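Local coordinates for N-acetylgalactosaminyltransferase 7 (Homo sapiens, PDB 6IWR), which is a glycosyltransferase of the polypeptide GalNAc transferase family, combining a GT-A type domain with a ricin-type beta-trefoil lectin domain, at residues 166-171 / 202-207; 177-182 / 206-211. One frame throughout, in Å; residues are numbered along the deposited sequence.

Interaction 1: 166-171 / 202-207; sequences TVHSVI and IKLWNG
Leu204 reaches His168 through its CD1, which lies 4.4 Å from His168 CE1, a peripheral touch at the exposed margin of the contact. The same methyl, CD1 of Leu204, rests 3.4 Å above the plane of the next residue's indole, over the rim of the face turned from Val167 and Ile171. Trp205 then carries most of the interface. Its CG stands anti to its own carbonyl carbon (chi1 -67°), and the indole extends toward the helix, where three residues spaced at i, i+1 and i+4 receive it. Val167 and Ile171 lie on one face, opposite the Leu204 methyl. Val167 CG1 sits over the six-membered ring of Trp205, 4.0 Å from its centroid, while Ile171 CD1 covers the five-membered ring at 3.6 Å from that centroid; both are CH-pi contacts over the face, not far from the ring normal. His168 meets the indole differently. Here the edge of Trp205 is presented to the imidazole face in a T-shaped arrangement, with planes at 73° and the His168 and six-membered Trp205 ring centroids 5.2 Å apart; Trp205 CZ2 lies 3.6 Å from His168 NE2. No hydrogen bond joins the two segments, so the interface is aromatic and apolar. The imidazole nitrogens are engaged elsewhere: His168 ND1 bonds Asp126 OD1 and NE2 bonds the Tyr201 hydroxyl, two bonds that probably hold the ring in the rotation in which its face meets the Trp205 edge. The contact thus fastens the loop between helix 197-201 and strand 209-213 to the side of helix 160-173 that carries Val167, His168 and Ile171. Met164 of the same helix also touches Ile202 and Trp205, and the helix sets Val167 against Ile153 of strand 149-155 and Leu184 of strand 179-186.

Interaction 2: 177-182 / 206-211; sequences KYLAEI and NGLVKV
Ile182 and Val209 form a parallel beta bridge, with their CA atoms 4.6 Å apart, and this is the tightly packed part of the contact. Ile182 supplies both backbone bonds of the pair: its N donates to Leu208 O at 2.9 Å, and its O accepts from Lys210 N, also at 2.9 Å. The two buried side chains lie side by side, pointing the same way on one face of the sheet, Ile182 CB 4.1 Å from Val209 CG2. Next to them buried Leu179 meets the partly exposed Leu208, CD1 to CD1 at 3.5 Å. The two strands belong to one beta-alpha-beta unit, strand 179-186, helix 197-201, strand 209-213, of the Rossmann-like GT-A sheet, and the short segments are splayed by 33°. Glu181 and Lys210 make the polar element. Lys210 NZ binds the anti lone pair of Glu181 OE1 at 3.0 Å in a salt bridge; Lys210 CG lies between the backbone N and carbonyl carbon (chi1 40°), and bends at chi3 and chi4 complete the return toward Glu181. The other oxygen, Glu181 OE2, is held by Ser150 OG and Leu233 N, so both carboxylate oxygens are gripped. Against the close bridge, the looser side holds the partly exposed Lys210 and Ala180; Ala180 CB points away from 206-211, and its carbonyl O is 3.6 Å from Leu208 CD2.

How the interactions relate
Interactions 1 and 2 have centres about 7 Å apart, and both end on 202-211, sharing Asn206 and Gly207 at the turn that leads from the loop of interaction 1 into the strand of interaction 2. Ile171 joins them on the helix side: its CG1 lies 3.7 Å from Ile182 CD1, and its CD1, also used in interaction 1, lies 3.8 Å from Leu208 CD1. Val170 CG1 likewise approaches Ile182 CD1 at 3.7 Å. On the loop side, Ile202 CG2 packs 3.5 Å from Val209 O. Helix 160-173 therefore covers the sheet face bearing Ile182 while also holding the loop before strand 209-213, within the GT-A region.

Interaction 1: 166-171 / 202-207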
# COMPACT_ATOMS: atom_id res chain seq x y z
N THR A 166 18.54 -17.35 16.41
CA THR A 166 19.00 -16.29 17.30
C THR A 166 19.84 -16.88 18.43
O THR A 166 20.99 -16.50 18.65
CB THR A 166 17.82 -15.54 17.90
OG1 THR A 166 16.86 -15.22 16.89
CG2 THR A 166 18.30 -14.26 18.59
N VAL A 167 19.23 -17.84 19.14
CA VAL A 167 19.87 -18.50 20.26
C VAL A 167 21.14 -19.22 19.82
O VAL A 167 22.21 -19.07 20.42
CB VAL A 167 18.87 -19.45 20.95
CG1 VAL A 167 19.59 -20.34 21.97
CG2 VAL A 167 17.75 -18.66 21.64
N HIS A 168 21.03 -20.06 18.78
CA HIS A 168 22.22 -20.73 18.29
C HIS A 168 23.32 -19.72 18.01
O HIS A 168 24.47 -19.88 18.43
CB HIS A 168 21.91 -21.55 17.02
CG HIS A 168 21.39 -22.93 17.29
ND1 HIS A 168 22.16 -24.06 17.14
CD2 HIS A 168 20.17 -23.36 17.70
CE1 HIS A 168 21.44 -25.13 17.45
NE2 HIS A 168 20.23 -24.73 17.79
N SER A 169 22.97 -18.64 17.32
CA SER A 169 23.96 -17.62 16.98
C SER A 169 24.61 -17.06 18.25
O SER A 169 25.84 -16.93 18.30
CB SER A 169 23.28 -16.55 16.13
OG SER A 169 23.37 -15.25 16.69
N VAL A 170 23.82 -16.77 19.28
CA VAL A 170 24.37 -16.23 20.53
C VAL A 170 25.30 -17.25 21.19
O VAL A 170 26.41 -16.91 21.64
CB VAL A 170 23.24 -15.82 21.49
CG1 VAL A 170 23.82 -15.54 22.88
CG2 VAL A 170 22.48 -14.63 20.95
N ILE A 171 24.85 -18.51 21.27
CA ILE A 171 25.70 -19.58 21.76
C ILE A 171 26.97 -19.68 20.91
O ILE A 171 28.08 -19.83 21.43
CB ILE A 171 24.90 -20.89 21.79
CG1 ILE A 171 23.68 -20.74 22.69
CG2 ILE A 171 25.77 -22.06 22.23
CD1 ILE A 171 23.77 -21.52 23.98
N ILE A 202 15.10 -27.30 24.26
CA ILE A 202 15.93 -26.37 25.01
C ILE A 202 16.86 -27.10 25.97
O ILE A 202 17.88 -26.56 26.39
CB ILE A 202 14.98 -25.39 25.71
CG1 ILE A 202 14.79 -24.20 24.80
CG2 ILE A 202 15.46 -24.97 27.06
CD1 ILE A 202 16.05 -23.80 24.18
N LYS A 203 16.51 -28.35 26.32
CA LYS A 203 17.40 -29.18 27.14
C LYS A 203 18.75 -29.38 26.47
O LYS A 203 19.72 -29.77 27.13
CB LYS A 203 16.72 -30.52 27.45
CG LYS A 203 15.59 -30.38 28.48
CD LYS A 203 14.92 -31.69 28.86
CE LYS A 203 13.54 -31.45 29.43
NZ LYS A 203 12.81 -32.69 29.83
N LEU A 204 18.83 -29.10 25.17
CA LEU A 204 20.07 -29.21 24.41
C LEU A 204 21.26 -28.54 25.10
O LEU A 204 22.40 -28.96 24.93
CB LEU A 204 19.84 -28.59 23.03
CG LEU A 204 20.75 -28.85 21.84
CD1 LEU A 204 20.95 -27.53 21.09
CD2 LEU A 204 22.08 -29.50 22.21
N TRP A 205 21.01 -27.47 25.87
CA TRP A 205 22.06 -26.62 26.43
C TRP A 205 22.19 -26.75 27.95
O TRP A 205 22.82 -25.90 28.60
CB TRP A 205 21.82 -25.17 26.05
CG TRP A 205 21.97 -24.88 24.60
CD1 TRP A 205 23.14 -24.83 23.90
CD2 TRP A 205 20.93 -24.56 23.68
NE1 TRP A 205 22.89 -24.53 22.59
CE2 TRP A 205 21.54 -24.36 22.42
CE3 TRP A 205 19.54 -24.44 23.79
CZ2 TRP A 205 20.81 -24.05 21.28
CZ3 TRP A 205 18.82 -24.13 22.66
CH2 TRP A 205 19.45 -23.94 21.41
N ASN A 206 21.58 -27.76 28.54
CA ASN A 206 21.87 -28.14 29.92
C ASN A 206 21.47 -27.08 30.91
O ASN A 206 22.07 -26.96 31.98
CB ASN A 206 23.35 -28.46 30.10
CG ASN A 206 23.76 -29.68 29.34
OD1 ASN A 206 24.88 -29.78 28.85
ND2 ASN A 206 22.83 -30.62 29.20
N GLY A 207 20.43 -26.30 30.61
CA GLY A 207 20.00 -25.28 31.55
C GLY A 207 20.56 -23.91 31.29
O GLY A 207 20.13 -22.95 31.93

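Interaction 2: 177-182 / 206-211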
# COMPACT_ATOMS: atom_id res chain seq x y z
N LYS A 177 32.33 -18.03 28.98
CA LYS A 177 32.47 -17.59 30.36
C LYS A 177 31.72 -16.29 30.66
O LYS A 177 31.45 -15.98 31.82
CB LYS A 177 33.95 -17.44 30.71
CG LYS A 177 34.68 -16.41 29.88
CD LYS A 177 36.09 -16.18 30.41
CE LYS A 177 37.07 -17.19 29.85
NZ LYS A 177 37.73 -16.59 28.67
N TYR A 178 31.37 -15.50 29.63
CA TYR A 178 30.58 -14.29 29.89
C TYR A 178 29.09 -14.52 29.76
O TYR A 178 28.31 -13.67 30.20
CB TYR A 178 31.02 -13.15 28.97
CG TYR A 178 32.50 -12.95 29.05
CD1 TYR A 178 33.07 -12.26 30.13
CD2 TYR A 178 33.35 -13.51 28.12
CE1 TYR A 178 34.43 -12.11 30.23
CE2 TYR A 178 34.72 -13.36 28.22
CZ TYR A 178 35.24 -12.66 29.28
OH TYR A 178 36.59 -12.53 29.36
N LEU A 179 28.66 -15.65 29.21
CA LEU A 179 27.25 -15.91 28.96
C LEU A 179 26.65 -16.60 30.18
O LEU A 179 26.78 -17.81 30.34
CB LEU A 179 27.08 -16.76 27.72
CG LEU A 179 25.89 -16.41 26.86
CD1 LEU A 179 25.27 -17.67 26.29
CD2 LEU A 179 24.86 -15.58 27.59
N ALA A 180 25.97 -15.83 31.03
CA ALA A 180 25.47 -16.40 32.27
C ALA A 180 24.22 -17.26 32.07
O ALA A 180 24.00 -18.19 32.86
CB ALA A 180 25.17 -15.27 33.26
N GLU A 181 23.41 -16.96 31.05
CA GLU A 181 22.12 -17.60 30.80
C GLU A 181 21.48 -16.89 29.61
O GLU A 181 21.76 -15.72 29.35
CB GLU A 181 21.19 -17.51 32.03
CG GLU A 181 20.73 -16.08 32.32
CD GLU A 181 19.81 -15.94 33.52
OE1 GLU A 181 19.23 -16.96 33.96
OE2 GLU A 181 19.68 -14.78 34.03
N ILE A 182 20.62 -17.61 28.90
CA ILE A 182 19.79 -17.03 27.86
C ILE A 182 18.35 -17.23 28.31
O ILE A 182 17.87 -18.36 28.39
CB ILE A 182 20.03 -17.66 26.48
CG1 ILE A 182 21.48 -17.43 26.02
CG2 ILE A 182 19.02 -17.09 25.48
CD1 ILE A 182 21.88 -18.17 24.72
N ASN A 206 21.58 -27.76 28.54
CA ASN A 206 21.87 -28.14 29.92
C ASN A 206 21.47 -27.08 30.91
O ASN A 206 22.07 -26.96 31.98
CB ASN A 206 23.35 -28.46 30.10
CG ASN A 206 23.76 -29.68 29.34
OD1 ASN A 206 24.88 -29.78 28.85
ND2 ASN A 206 22.83 -30.62 29.20
N GLY A 207 20.43 -26.30 30.61
CA GLY A 207 20.00 -25.28 31.55
C GLY A 207 20.56 -23.91 31.29
O GLY A 207 20.13 -22.95 31.93
N LEU A 208 21.51 -23.77 30.36
CA LEU A 208 22.00 -22.45 30.00
C LEU A 208 20.87 -21.57 29.48
O LEU A 208 20.83 -20.36 29.76
CB LEU A 208 23.11 -22.58 28.95
CG LEU A 208 24.23 -21.52 28.92
CD1 LEU A 208 24.09 -20.73 27.64
CD2 LEU A 208 24.23 -20.61 30.15
N VAL A 209 19.95 -22.17 28.71
CA VAL A 209 18.82 -21.48 28.10
C VAL A 209 17.57 -21.86 28.86
O VAL A 209 17.37 -23.02 29.22
CB VAL A 209 18.69 -21.87 26.62
CG1 VAL A 209 17.54 -21.07 25.92
CG2 VAL A 209 20.03 -21.72 25.91
N LYS A 210 16.73 -20.88 29.14
CA LYS A 210 15.54 -21.13 29.92
C LYS A 210 14.43 -20.26 29.34
O LYS A 210 14.69 -19.24 28.70
CB LYS A 210 15.79 -20.87 31.43
CG LYS A 210 16.66 -19.64 31.74
CD LYS A 210 17.16 -19.56 33.19
CE LYS A 210 18.29 -20.57 33.49
NZ LYS A 210 19.64 -19.95 33.58
N VAL A 211 13.19 -20.71 29.53
CA VAL A 211 12.02 -19.99 29.04
C VAL A 211 11.11 -19.75 30.22
O VAL A 211 10.96 -20.61 31.08
CB VAL A 211 11.28 -20.75 27.93
CG1 VAL A 211 10.76 -22.09 28.45
CG2 VAL A 211 10.15 -19.90 27.38